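Long-range contact in Pex protein (Anabaena sp. PCC 7120, PDB 2DQL), which is associated with the cyanobacterial circadian clock and, as a PadR-like winged-helix protein, probably binds DNA as a transcriptional regulator: residues A23-L28 with A103-N108. Sequence-based numbering, arbitrary orientation.
Sequences AICYIL and ARLWQN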
ATOM      1  N   ALA A  23      -7.722  -7.741  -5.041  1.00 15.78           N
ATOM      2  CA  ALA A  23      -7.372  -9.150  -5.235  1.00 15.46           C
ATOM      3  C   ALA A  23      -8.611 -10.004  -5.501  1.00 15.18           C
ATOM      4  O   ALA A  23      -8.567 -10.938  -6.302  1.00 15.08           O
ATOM      5  CB  ALA A  23      -6.631  -9.674  -4.015  1.00 15.05           C
ATOM      6  N   ILE A  24      -9.711  -9.686  -4.825  1.00 14.91           N
ATOM      7  CA  ILE A  24     -10.950 -10.435  -5.015  1.00 14.64           C
ATOM      8  C   ILE A  24     -11.398 -10.333  -6.474  1.00 14.44           C
ATOM      9  O   ILE A  24     -11.772 -11.333  -7.088  1.00 13.97           O
ATOM     10  CB  ILE A  24     -12.065  -9.895  -4.094  1.00 14.75           C
ATOM     11  CG1 ILE A  24     -11.767 -10.273  -2.638  1.00 14.98           C
ATOM     12  CG2 ILE A  24     -13.425 -10.427  -4.538  1.00 15.31           C
ATOM     13  CD1 ILE A  24     -12.692  -9.583  -1.629  1.00 15.63           C
ATOM     14  N   CYS A  25     -11.350  -9.128  -7.032  1.00 14.17           N
ATOM     15  CA  CYS A  25     -11.754  -8.924  -8.419  1.00 13.97           C
ATOM     16  C   CYS A  25     -10.782  -9.597  -9.387  1.00 13.70           C
ATOM     17  O   CYS A  25     -11.199 -10.192 -10.382  1.00 13.52           O
ATOM     18  CB  CYS A  25     -11.857  -7.427  -8.720  1.00 15.02           C
ATOM     19  SG  CYS A  25     -13.096  -6.599  -7.709  1.00 16.29           S
ATOM     20  N   TYR A  26      -9.488  -9.507  -9.090  1.00 13.40           N
ATOM     21  CA  TYR A  26      -8.475 -10.140  -9.930  1.00 13.14           C
ATOM     22  C   TYR A  26      -8.680 -11.657  -9.940  1.00 12.84           C
ATOM     23  O   TYR A  26      -8.657 -12.296 -10.995  1.00 12.20           O
ATOM     24  CB  TYR A  26      -7.067  -9.822  -9.412  1.00 14.40           C
ATOM     25  CG  TYR A  26      -6.017 -10.795  -9.906  1.00 14.52           C
ATOM     26  CD1 TYR A  26      -5.691 -10.879 -11.257  1.00 15.13           C
ATOM     27  CD2 TYR A  26      -5.408 -11.689  -9.023  1.00 15.48           C
ATOM     28  CE1 TYR A  26      -4.789 -11.838 -11.722  1.00 15.35           C
ATOM     29  CE2 TYR A  26      -4.513 -12.648  -9.473  1.00 15.89           C
ATOM     30  CZ  TYR A  26      -4.209 -12.721 -10.822  1.00 15.84           C
ATOM     31  OH  TYR A  26      -3.348 -13.691 -11.266  1.00 17.24           O
ATOM     32  N   ILE A  27      -8.884 -12.234  -8.762  1.00 12.71           N
ATOM     33  CA  ILE A  27      -9.081 -13.672  -8.681  1.00 12.51           C
ATOM     34  C   ILE A  27     -10.295 -14.116  -9.498  1.00 12.93           C
ATOM     35  O   ILE A  27     -10.218 -15.100 -10.230  1.00 12.80           O
ATOM     36  CB  ILE A  27      -9.202 -14.125  -7.208  1.00 12.58           C
ATOM     37  CG1 ILE A  27      -7.837 -13.955  -6.534  1.00 13.30           C
ATOM     38  CG2 ILE A  27      -9.660 -15.598  -7.125  1.00 12.71           C
ATOM     39  CD1 ILE A  27      -7.858 -14.049  -5.026  1.00 14.18           C
ATOM     40  N   LEU A  28     -11.406 -13.393  -9.392  1.00 13.00           N
ATOM     41  CA  LEU A  28     -12.595 -13.759 -10.164  1.00 13.11           C
ATOM     42  C   LEU A  28     -12.329 -13.614 -11.658  1.00 13.77           C
ATOM     43  O   LEU A  28     -12.818 -14.410 -12.461  1.00 13.95           O
ATOM     44  CB  LEU A  28     -13.792 -12.907  -9.750  1.00 13.29           C
ATOM     45  CG  LEU A  28     -14.352 -13.264  -8.374  1.00 13.58           C
ATOM     46  CD1 LEU A  28     -15.424 -12.262  -7.980  1.00 14.19           C
ATOM     47  CD2 LEU A  28     -14.920 -14.677  -8.409  1.00 14.24           C
ATOM     48  N   ALA A 103     -14.997  -8.575 -12.174  1.00 18.66           N
ATOM     49  CA  ALA A 103     -13.831  -8.747 -13.029  1.00 19.59           C
ATOM     50  C   ALA A 103     -13.597  -7.471 -13.837  1.00 20.22           C
ATOM     51  O   ALA A 103     -12.455  -7.080 -14.082  1.00 20.53           O
ATOM     52  CB  ALA A 103     -14.037  -9.935 -13.965  1.00 19.46           C
ATOM     53  N   ARG A 104     -14.684  -6.825 -14.248  1.00 20.99           N
ATOM     54  CA  ARG A 104     -14.579  -5.592 -15.017  1.00 21.83           C
ATOM     55  C   ARG A 104     -13.911  -4.507 -14.178  1.00 21.76           C
ATOM     56  O   ARG A 104     -13.171  -3.680 -14.704  1.00 21.46           O
ATOM     57  CB  ARG A 104     -15.962  -5.125 -15.485  1.00 23.27           C
ATOM     58  CG  ARG A 104     -16.453  -5.822 -16.754  1.00 25.72           C
ATOM     59  CD  ARG A 104     -17.734  -5.175 -17.288  1.00 27.84           C
ATOM     60  NE  ARG A 104     -18.946  -5.729 -16.687  1.00 29.49           N
ATOM     61  CZ  ARG A 104     -19.472  -6.905 -17.017  1.00 30.10           C
ATOM     62  NH1 ARG A 104     -18.895  -7.658 -17.945  1.00 30.62           N
ATOM     63  NH2 ARG A 104     -20.578  -7.330 -16.421  1.00 30.90           N
ATOM     64  N   LEU A 105     -14.166  -4.514 -12.874  1.00 21.37           N
ATOM     65  CA  LEU A 105     -13.547  -3.528 -11.990  1.00 21.40           C
ATOM     66  C   LEU A 105     -12.032  -3.722 -12.005  1.00 21.39           C
ATOM     67  O   LEU A 105     -11.272  -2.753 -11.994  1.00 21.42           O
ATOM     68  CB  LEU A 105     -14.087  -3.666 -10.562  1.00 21.26           C
ATOM     69  CG  LEU A 105     -15.582  -3.377 -10.381  1.00 21.54           C
ATOM     70  CD1 LEU A 105     -15.966  -3.511  -8.907  1.00 20.92           C
ATOM     71  CD2 LEU A 105     -15.895  -1.968 -10.894  1.00 21.88           C
ATOM     72  N   TRP A 106     -11.597  -4.977 -12.037  1.00 21.55           N
ATOM     73  CA  TRP A 106     -10.173  -5.283 -12.076  1.00 21.99           C
ATOM     74  C   TRP A 106      -9.571  -4.798 -13.390  1.00 22.89           C
ATOM     75  O   TRP A 106      -8.556  -4.106 -13.399  1.00 22.66           O
ATOM     76  CB  TRP A 106      -9.942  -6.793 -11.932  1.00 20.86           C
ATOM     77  CG  TRP A 106      -8.595  -7.242 -12.430  1.00 20.05           C
ATOM     78  CD1 TRP A 106      -8.338  -7.974 -13.555  1.00 19.16           C
ATOM     79  CD2 TRP A 106      -7.321  -6.941 -11.847  1.00 19.64           C
ATOM     80  NE1 TRP A 106      -6.983  -8.147 -13.711  1.00 19.12           N
ATOM     81  CE2 TRP A 106      -6.335  -7.523 -12.676  1.00 19.57           C
ATOM     82  CE3 TRP A 106      -6.917  -6.235 -10.705  1.00 19.52           C
ATOM     83  CZ2 TRP A 106      -4.967  -7.420 -12.400  1.00 19.77           C
ATOM     84  CZ3 TRP A 106      -5.557  -6.134 -10.430  1.00 19.68           C
ATOM     85  CH2 TRP A 106      -4.599  -6.724 -11.275  1.00 19.60           C
ATOM     86  N   GLN A 107     -10.205  -5.157 -14.501  1.00 24.11           N
ATOM     87  CA  GLN A 107      -9.702  -4.757 -15.809  1.00 26.04           C
ATOM     88  C   GLN A 107      -9.563  -3.238 -15.935  1.00 26.76           C
ATOM     89  O   GLN A 107      -8.568  -2.744 -16.459  1.00 26.99           O
ATOM     90  CB  GLN A 107     -10.609  -5.305 -16.911  1.00 26.81           C
ATOM     91  CG  GLN A 107     -10.725  -6.824 -16.880  1.00 28.50           C
ATOM     92  CD  GLN A 107     -11.526  -7.375 -18.040  1.00 29.64           C
ATOM     93  OE1 GLN A 107     -11.107  -7.285 -19.197  1.00 31.00           O
ATOM     94  NE2 GLN A 107     -12.687  -7.946 -17.738  1.00 30.18           N
ATOM     95  N   ASN A 108     -10.555  -2.500 -15.451  1.00 27.97           N
ATOM     96  CA  ASN A 108     -10.499  -1.040 -15.515  1.00 29.41           C
ATOM     97  C   ASN A 108      -9.404  -0.519 -14.587  1.00 30.09           C
ATOM     98  O   ASN A 108      -8.667   0.405 -14.931  1.00 29.86           O
ATOM     99  CB  ASN A 108     -11.845  -0.432 -15.109  1.00 30.32           C
ATOM    100  CG  ASN A 108     -12.921  -0.636 -16.160  1.00 31.33           C
ATOM    101  OD1 ASN A 108     -12.768  -0.219 -17.306  1.00 32.78           O
ATOM    102  ND2 ASN A 108     -14.018  -1.275 -15.772  1.00 32.14           N
TER
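In this PadR-like winged-helix fold, the C-terminal helix 96-112 packs across helix 20-31 of the helix-turn-helix domain. The two segments cross steeply, at -106°, and their axes approach to 7.7 Å. No hydrogen bond joins them, and the contact is apolar and aromatic. Its tight part is the pair Tyr26 and Trp106. Both have CG anti to the backbone N (chi1 160° in each), and the two side chains lie side by side, pointing the same way. Tyr26 CB sits over the centre of the Trp106 six-membered ring, 3.9 Å from its centroid, and makes a CH-pi contact. Further out, the tyrosine ring turns an edge toward the same indole face. This is an edge-to-face pair, with ring planes at 60°. Tyr26 OH is held by a hydrogen bond to Leu41 O, which probably helps fix the ring's position. Leu18 and Leu45 also touch both aromatic side chains. An alanine in place of Trp106 would remove the indole face that Tyr26 packs against and would probably loosen the join between the two helices. Cys25 points into the crossing, with its CB 3.8 Å from Trp106 CB. The backbones are close here, as Cys25 CA lies 5.1 Å from Ala103 CA. The packing is looser at the partly exposed Leu105, whose CB lies 4.2 Å from Cys25 SG. Here the second subunit comes in, with its Ile6 on Cys25 and its Phe10 on Leu105, so the C-terminal helix also meets the partner chain, consistent with the part such helices play in dimers of PadR-like proteins. At the indole, Tyr26 CD1 comes within 3.7 Å of Trp106 CE2.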